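Local coordinates for quinonprotein alcohol dehydrogenase-like protein (PDB 4R5O) that is of unknown function but binds calcium and joins an immunoglobulin-like beta-sandwich domain to a seven-bladed beta-propeller, at residues I192-G198 / I208-S212. Residues are numbered along the deposited sequence; the frame is centred on the assembly and turned at random.
Sequences ILNEQYG and IDLKS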
loop_
_atom_site.group_PDB
_atom_site.type_symbol
_atom_site.label_atom_id
_atom_site.label_comp_id
_atom_site.label_asym_id
_atom_site.label_seq_id
_atom_site.Cartn_x
_atom_site.Cartn_y
_atom_site.Cartn_z
ATOM N N ILE A 192 12.335 7.154 -2.558
ATOM C CA ILE A 192 11.799 8.510 -2.597
ATOM C C ILE A 192 12.904 9.389 -1.969
ATOM O O ILE A 192 13.259 9.187 -0.790
ATOM C CB ILE A 192 10.376 8.669 -1.949
ATOM C CG1 ILE A 192 9.237 8.388 -2.995
ATOM C CG2 ILE A 192 10.173 10.132 -1.517
ATOM C CD1 ILE A 192 9.193 7.154 -3.747
ATOM N N LEU A 193 13.504 10.286 -2.807
ATOM C CA LEU A 193 14.625 11.139 -2.408
ATOM C C LEU A 193 14.158 12.303 -1.556
ATOM O O LEU A 193 14.814 12.632 -0.556
ATOM C CB LEU A 193 15.395 11.686 -3.634
ATOM C CG LEU A 193 15.927 10.676 -4.673
ATOM C CD1 LEU A 193 16.632 11.383 -5.820
ATOM C CD2 LEU A 193 16.864 9.713 -4.069
ATOM N N ASN A 194 13.046 12.944 -1.970
ATOM C CA ASN A 194 12.466 14.135 -1.340
ATOM C C ASN A 194 11.049 14.348 -1.864
ATOM O O ASN A 194 10.445 13.383 -2.322
ATOM C CB ASN A 194 13.358 15.367 -1.596
ATOM C CG ASN A 194 13.682 15.663 -3.043
ATOM O OD1 ASN A 194 12.848 15.529 -3.948
ATOM N ND2 ASN A 194 14.874 16.189 -3.264
ATOM N N GLU A 195 10.506 15.575 -1.791
ATOM C CA GLU A 195 9.138 15.857 -2.239
ATOM C C GLU A 195 9.013 15.896 -3.745
ATOM O O GLU A 195 7.914 15.666 -4.277
ATOM C CB GLU A 195 8.623 17.208 -1.701
ATOM C CG GLU A 195 8.673 17.435 -0.200
ATOM C CD GLU A 195 7.858 18.622 0.295
ATOM O OE1 GLU A 195 7.150 19.262 -0.518
ATOM O OE2 GLU A 195 7.876 18.868 1.523
ATOM N N GLN A 196 10.129 16.225 -4.431
ATOM C CA GLN A 196 10.141 16.440 -5.863
ATOM C C GLN A 196 10.614 15.192 -6.661
ATOM O O GLN A 196 10.115 14.978 -7.766
ATOM C CB GLN A 196 11.071 17.644 -6.151
ATOM C CG GLN A 196 11.186 18.118 -7.624
ATOM C CD GLN A 196 9.951 18.661 -8.322
ATOM O OE1 GLN A 196 8.871 18.853 -7.741
ATOM N NE2 GLN A 196 10.111 18.967 -9.604
ATOM N N TYR A 197 11.557 14.388 -6.126
ATOM C CA TYR A 197 12.119 13.277 -6.887
ATOM C C TYR A 197 12.153 11.961 -6.159
ATOM O O TYR A 197 12.289 11.898 -4.944
ATOM C CB TYR A 197 13.570 13.605 -7.276
ATOM C CG TYR A 197 13.691 14.785 -8.208
ATOM C CD1 TYR A 197 13.359 14.669 -9.553
ATOM C CD2 TYR A 197 14.176 16.009 -7.755
ATOM C CE1 TYR A 197 13.455 15.754 -10.418
ATOM C CE2 TYR A 197 14.303 17.097 -8.619
ATOM C CZ TYR A 197 13.926 16.964 -9.949
ATOM O OH TYR A 197 14.058 18.003 -10.833
ATOM N N GLY A 198 12.134 10.909 -6.969
ATOM C CA GLY A 198 12.288 9.518 -6.554
ATOM C C GLY A 198 13.238 8.784 -7.481
ATOM O O GLY A 198 13.699 9.344 -8.476
ATOM N N ILE A 208 12.873 9.778 -11.227
ATOM C CA ILE A 208 11.488 10.083 -11.598
ATOM C C ILE A 208 11.069 11.399 -10.880
ATOM O O ILE A 208 11.396 11.607 -9.708
ATOM C CB ILE A 208 10.503 8.886 -11.304
ATOM C CG1 ILE A 208 9.057 9.191 -11.832
ATOM C CG2 ILE A 208 10.520 8.413 -9.824
ATOM C CD1 ILE A 208 8.195 8.001 -12.124
ATOM N N ASP A 209 10.413 12.306 -11.628
ATOM C CA ASP A 209 9.855 13.554 -11.085
ATOM C C ASP A 209 8.515 13.198 -10.475
ATOM O O ASP A 209 7.660 12.671 -11.179
ATOM C CB ASP A 209 9.756 14.630 -12.190
ATOM C CG ASP A 209 9.285 16.001 -11.735
ATOM O OD1 ASP A 209 8.173 16.094 -11.163
ATOM O OD2 ASP A 209 9.968 16.988 -12.048
ATOM N N LEU A 210 8.329 13.418 -9.178
ATOM C CA LEU A 210 7.102 12.990 -8.479
ATOM C C LEU A 210 5.865 13.891 -8.811
ATOM O O LEU A 210 4.764 13.576 -8.354
ATOM C CB LEU A 210 7.330 12.958 -6.956
ATOM C CG LEU A 210 8.404 11.956 -6.483
ATOM C CD1 LEU A 210 8.593 12.003 -5.000
ATOM C CD2 LEU A 210 8.087 10.540 -6.911
ATOM N N LYS A 211 6.015 14.912 -9.683
ATOM C CA LYS A 211 4.895 15.761 -10.098
ATOM C C LYS A 211 4.515 15.444 -11.550
ATOM O O LYS A 211 3.370 15.018 -11.799
ATOM C CB LYS A 211 5.213 17.261 -9.924
ATOM C CG LYS A 211 5.833 17.656 -8.548
ATOM C CD LYS A 211 4.984 17.292 -7.296
ATOM C CE LYS A 211 5.685 17.678 -6.006
ATOM N NZ LYS A 211 4.923 17.243 -4.804
ATOM N N SER A 212 5.480 15.571 -12.494
ATOM C CA SER A 212 5.230 15.307 -13.927
ATOM C C SER A 212 5.242 13.814 -14.260
ATOM O O SER A 212 4.616 13.416 -15.235
ATOM C CB SER A 212 6.269 16.008 -14.793
ATOM O OG SER A 212 7.575 15.539 -14.518
#
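Gly198 and Ile208 form an antiparallel hydrogen-bonded pair, Gly198 N giving to Ile208 O (2.9 Å) and Ile208 N returning to Gly198 O, while Tyr197 and Asp209 make the adjoining non-hydrogen-bonded pair. One more bond, Leu210 N to Gln196 O (2.8 Å, 170° at the hydrogen), carries the pairing past the last strand residue. The side chain of Leu210 then leans over the turn that precedes Tyr197: its CD1 lies 3.5 Å from Asn194 O and reaches Ile192 CG1 at 4.2 Å. Tyr154 of strand 152-158 packs against the side chains of both Leu210 and Ile192. Tyr197 and Asp209 point to the face of the sheet opposite that of Ile208. The Tyr197 ring presents its edge to Ile208 O, and Gln196 CG sits 3.4 Å above one ring face, displaced toward the rim. With CG anti to its backbone N (chi1 -177°) and a bend at chi2, Gln196 brings its amide over to Asp209; NE2 comes within 3.1 Å of OD2, yet the angle is too poor for a hydrogen bond. Lys211 runs past that amide, its CG near Gln196 OE1, and NZ makes a weak bond to Glu195 O. In each segment one side-chain oxygen takes two backbone N-H groups: Asn194 OD1 those of Gln196 and Tyr197 (Tyr197 N at 2.8 Å), Asp209 OD1 those of Lys211 (N at 2.9 Å) and Ser212. Donors two and three residues on make an Asx turn and an Asx motif each time, shaping the loops at the open end of the hairpin 197-201/204-209, the two central strands of a four-stranded antiparallel propeller blade.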